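Long-range contact in phosphate-binding protein (Xanthomonas axonopodis pv. citri, PDB 5UB3), which probably serves as the periplasmic sensor of a receptor-diguanylate cyclase pair, with a phosphonate-type substrate-binding fold that holds a chloride ion here: residues N137-D149 / R153-L165. Residues are numbered along the deposited sequence; the frame is centred on the assembly and turned at random.
Sequences NGIACDVLLSADD and RGSAGYLMVGSKL
Y158 CG sits between its own backbone N and carbonyl carbon (chi1 72°), which carries the ring over the neighbouring strand, while V143 sends CG2 anti to its N and onto that ring. The two strands, 141-143 and 156-160, form a parallel pair at one edge of an alpha/beta lobe of the periplasmic-binding-protein fold; 156-160 is also paired in parallel with 115-118, and helix 124-136 packs on the side bearing C141 and Y158. V143 CG2 lies 4.1 Å from the Y158 ring centroid and 28° off its normal, a CH-pi contact over the face. C141 SG comes to the ring edge instead and packs 3.8 Å from Y158 CB, and C141 O lies at the edge in the ring plane.

Parallel register follows from four backbone bonds: A140 O accepts from A156 N, A156 O from D142 N, D142 O from Y158 N, and Y158 O from L144 N. The last measures 2.8 Å between L144 N and Y158 O. G157 CA comes 3.0 Å from D142 O in a CA-H...O contact, and L144 CG packs against the same CA at 3.8 Å.

Further along, L159 CD2 meets L144 CB at 3.6 Å, close to the S146-D149 turn, which D149 OD2 ties back to L145 N through its anti lone pair. Two waters bridge the segments: one joins L144 O to M160 N, and the other donates to A156 O and, at 2.6 Å, to D142 OD2.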
# COMPACT_ATOMS: atom_id res chain seq x y z
N ASN A 137 -5.27 -13.01 -16.06
CA ASN A 137 -6.35 -13.91 -16.44
C ASN A 137 -7.17 -13.46 -17.65
O ASN A 137 -8.18 -14.07 -17.97
CB ASN A 137 -7.22 -14.15 -15.21
CG ASN A 137 -6.52 -15.04 -14.20
OD1 ASN A 137 -6.57 -16.28 -14.27
ND2 ASN A 137 -5.80 -14.41 -13.28
N GLY A 138 -6.74 -12.39 -18.31
CA GLY A 138 -7.38 -11.93 -19.51
C GLY A 138 -8.76 -11.38 -19.29
O GLY A 138 -9.58 -11.36 -20.22
N ILE A 139 -9.02 -10.92 -18.07
CA ILE A 139 -10.34 -10.46 -17.68
C ILE A 139 -10.34 -8.93 -17.88
O ILE A 139 -9.72 -8.16 -17.09
CB ILE A 139 -10.67 -10.81 -16.24
CG1 ILE A 139 -10.80 -12.32 -16.10
CG2 ILE A 139 -11.92 -10.09 -15.79
CD1 ILE A 139 -10.94 -12.79 -14.69
N ALA A 140 -11.03 -8.47 -18.91
CA ALA A 140 -11.11 -7.05 -19.16
C ALA A 140 -11.87 -6.36 -18.02
O ALA A 140 -12.83 -6.91 -17.46
CB ALA A 140 -11.78 -6.80 -20.50
N CYS A 141 -11.40 -5.19 -17.66
CA CYS A 141 -12.00 -4.48 -16.56
C CYS A 141 -11.93 -3.01 -16.82
O CYS A 141 -10.93 -2.37 -16.55
CB CYS A 141 -11.31 -4.88 -15.26
SG CYS A 141 -12.32 -4.39 -13.81
N ASP A 142 -13.03 -2.47 -17.38
CA ASP A 142 -13.10 -1.12 -17.79
C ASP A 142 -13.47 -0.24 -16.64
O ASP A 142 -14.23 -0.66 -15.74
CB ASP A 142 -14.18 -0.95 -18.87
CG ASP A 142 -13.90 -1.83 -20.11
OD1 ASP A 142 -12.80 -1.71 -20.66
OD2 ASP A 142 -14.79 -2.57 -20.52
N VAL A 143 -12.97 0.99 -16.62
CA VAL A 143 -13.39 1.90 -15.56
C VAL A 143 -14.86 2.23 -15.73
O VAL A 143 -15.31 2.52 -16.85
CB VAL A 143 -12.49 3.15 -15.42
CG1 VAL A 143 -12.63 4.10 -16.58
CG2 VAL A 143 -12.85 3.87 -14.13
N LEU A 144 -15.63 2.14 -14.64
CA LEU A 144 -17.01 2.58 -14.65
C LEU A 144 -17.14 3.94 -13.99
O LEU A 144 -16.48 4.24 -13.03
CB LEU A 144 -17.90 1.57 -14.02
CG LEU A 144 -17.84 0.17 -14.66
CD1 LEU A 144 -18.72 -0.76 -13.79
CD2 LEU A 144 -18.27 0.14 -16.12
N LEU A 145 -18.01 4.77 -14.52
CA LEU A 145 -18.07 6.12 -14.10
C LEU A 145 -18.86 6.33 -12.80
O LEU A 145 -18.57 7.20 -12.03
CB LEU A 145 -18.63 6.95 -15.24
CG LEU A 145 -17.53 7.20 -16.26
CD1 LEU A 145 -17.32 6.02 -17.24
CD2 LEU A 145 -17.85 8.51 -16.93
N SER A 146 -19.87 5.52 -12.59
CA SER A 146 -20.70 5.64 -11.40
C SER A 146 -21.35 4.30 -11.16
O SER A 146 -21.28 3.41 -11.98
CB SER A 146 -21.75 6.69 -11.57
OG SER A 146 -22.68 6.24 -12.54
N ALA A 147 -22.01 4.16 -10.02
CA ALA A 147 -22.64 2.92 -9.71
C ALA A 147 -23.86 2.59 -10.63
O ALA A 147 -24.28 1.46 -10.69
CB ALA A 147 -23.04 2.89 -8.23
N ASP A 148 -24.37 3.56 -11.37
CA ASP A 148 -25.40 3.24 -12.38
C ASP A 148 -24.73 2.71 -13.66
O ASP A 148 -25.41 2.23 -14.51
CB ASP A 148 -26.21 4.47 -12.74
CG ASP A 148 -27.35 4.75 -11.82
OD1 ASP A 148 -27.80 3.90 -11.04
OD2 ASP A 148 -27.78 5.94 -11.89
N ASP A 149 -23.40 2.86 -13.82
CA ASP A 149 -22.75 2.49 -15.07
C ASP A 149 -22.59 1.00 -15.03
O ASP A 149 -22.48 0.40 -13.95
CB ASP A 149 -21.41 3.22 -15.17
CG ASP A 149 -20.77 3.15 -16.55
OD1 ASP A 149 -21.39 2.70 -17.52
OD2 ASP A 149 -19.60 3.55 -16.65
N ARG A 153 -20.87 -6.49 -21.72
CA ARG A 153 -20.97 -7.94 -21.47
C ARG A 153 -19.71 -8.60 -22.05
O ARG A 153 -19.13 -8.12 -23.04
CB ARG A 153 -22.29 -8.53 -21.92
CG ARG A 153 -22.60 -8.43 -23.39
CD ARG A 153 -24.09 -8.71 -23.59
NE ARG A 153 -24.84 -7.50 -23.26
CZ ARG A 153 -25.86 -7.39 -22.40
NH1 ARG A 153 -26.35 -8.44 -21.72
NH2 ARG A 153 -26.42 -6.18 -22.25
N GLY A 154 -19.23 -9.60 -21.35
CA GLY A 154 -17.96 -10.18 -21.65
C GLY A 154 -16.88 -9.52 -20.83
O GLY A 154 -15.79 -10.08 -20.70
N SER A 155 -17.11 -8.34 -20.25
CA SER A 155 -16.03 -7.67 -19.48
C SER A 155 -16.49 -7.36 -18.05
O SER A 155 -17.69 -7.31 -17.80
CB SER A 155 -15.60 -6.39 -20.19
OG SER A 155 -15.11 -6.68 -21.47
N ALA A 156 -15.54 -7.22 -17.14
CA ALA A 156 -15.84 -6.62 -15.86
C ALA A 156 -15.71 -5.10 -15.99
O ALA A 156 -15.31 -4.52 -17.05
CB ALA A 156 -14.89 -7.13 -14.82
N GLY A 157 -16.06 -4.44 -14.90
CA GLY A 157 -15.85 -3.03 -14.75
C GLY A 157 -15.53 -2.74 -13.30
O GLY A 157 -15.97 -3.49 -12.38
N TYR A 158 -14.79 -1.67 -13.07
CA TYR A 158 -14.44 -1.31 -11.71
C TYR A 158 -14.91 0.05 -11.36
O TYR A 158 -15.01 0.94 -12.23
CB TYR A 158 -12.96 -1.47 -11.42
CG TYR A 158 -12.06 -0.49 -12.05
CD1 TYR A 158 -11.65 -0.65 -13.33
CD2 TYR A 158 -11.58 0.61 -11.34
CE1 TYR A 158 -10.81 0.26 -13.92
CE2 TYR A 158 -10.72 1.50 -11.91
CZ TYR A 158 -10.34 1.31 -13.20
OH TYR A 158 -9.50 2.16 -13.83
N LEU A 159 -15.20 0.20 -10.08
CA LEU A 159 -15.54 1.47 -9.50
C LEU A 159 -14.58 1.78 -8.34
O LEU A 159 -14.42 0.97 -7.42
CB LEU A 159 -16.94 1.40 -8.95
CG LEU A 159 -17.98 1.31 -10.03
CD1 LEU A 159 -19.25 0.70 -9.49
CD2 LEU A 159 -18.21 2.71 -10.57
N MET A 160 -14.03 2.98 -8.37
CA MET A 160 -13.19 3.46 -7.26
C MET A 160 -14.10 4.02 -6.20
O MET A 160 -14.78 4.99 -6.44
CB MET A 160 -12.24 4.54 -7.72
CG MET A 160 -11.42 4.13 -8.93
SD MET A 160 -10.23 2.85 -8.51
CE MET A 160 -8.77 3.88 -8.73
N VAL A 161 -14.05 3.42 -5.02
CA VAL A 161 -14.85 3.86 -3.87
C VAL A 161 -13.99 4.50 -2.73
O VAL A 161 -14.52 4.88 -1.69
CB VAL A 161 -15.72 2.71 -3.38
CG1 VAL A 161 -16.56 2.13 -4.51
CG2 VAL A 161 -14.90 1.60 -2.74
N GLY A 162 -12.68 4.59 -2.94
CA GLY A 162 -11.74 5.20 -1.97
C GLY A 162 -11.33 4.26 -0.83
O GLY A 162 -10.29 3.57 -0.88
N SER A 163 -12.17 4.22 0.19
CA SER A 163 -11.74 3.66 1.45
C SER A 163 -11.92 2.14 1.43
O SER A 163 -12.76 1.58 0.71
CB SER A 163 -12.54 4.25 2.60
OG SER A 163 -13.79 3.61 2.68
N LYS A 164 -11.15 1.48 2.27
CA LYS A 164 -11.34 0.02 2.39
C LYS A 164 -12.77 -0.34 2.88
O LYS A 164 -13.41 -1.34 2.42
CB LYS A 164 -10.28 -0.53 3.29
CG LYS A 164 -8.88 -0.40 2.75
CD LYS A 164 -7.85 -0.80 3.79
CE LYS A 164 -6.49 -0.54 3.22
NZ LYS A 164 -5.48 -1.17 4.07
N LEU A 165 -13.29 0.47 3.81
CA LEU A 165 -14.61 0.23 4.38
C LEU A 165 -15.64 0.37 3.30
O LEU A 165 -16.60 -0.39 3.24
CB LEU A 165 -14.92 1.23 5.50
CG LEU A 165 -16.30 1.11 6.18
CD1 LEU A 165 -16.60 -0.30 6.63
CD2 LEU A 165 -16.39 2.06 7.36
O HOH W 1 -16.84 -3.36 -19.10
O HOH W 2 -14.70 4.48 -10.94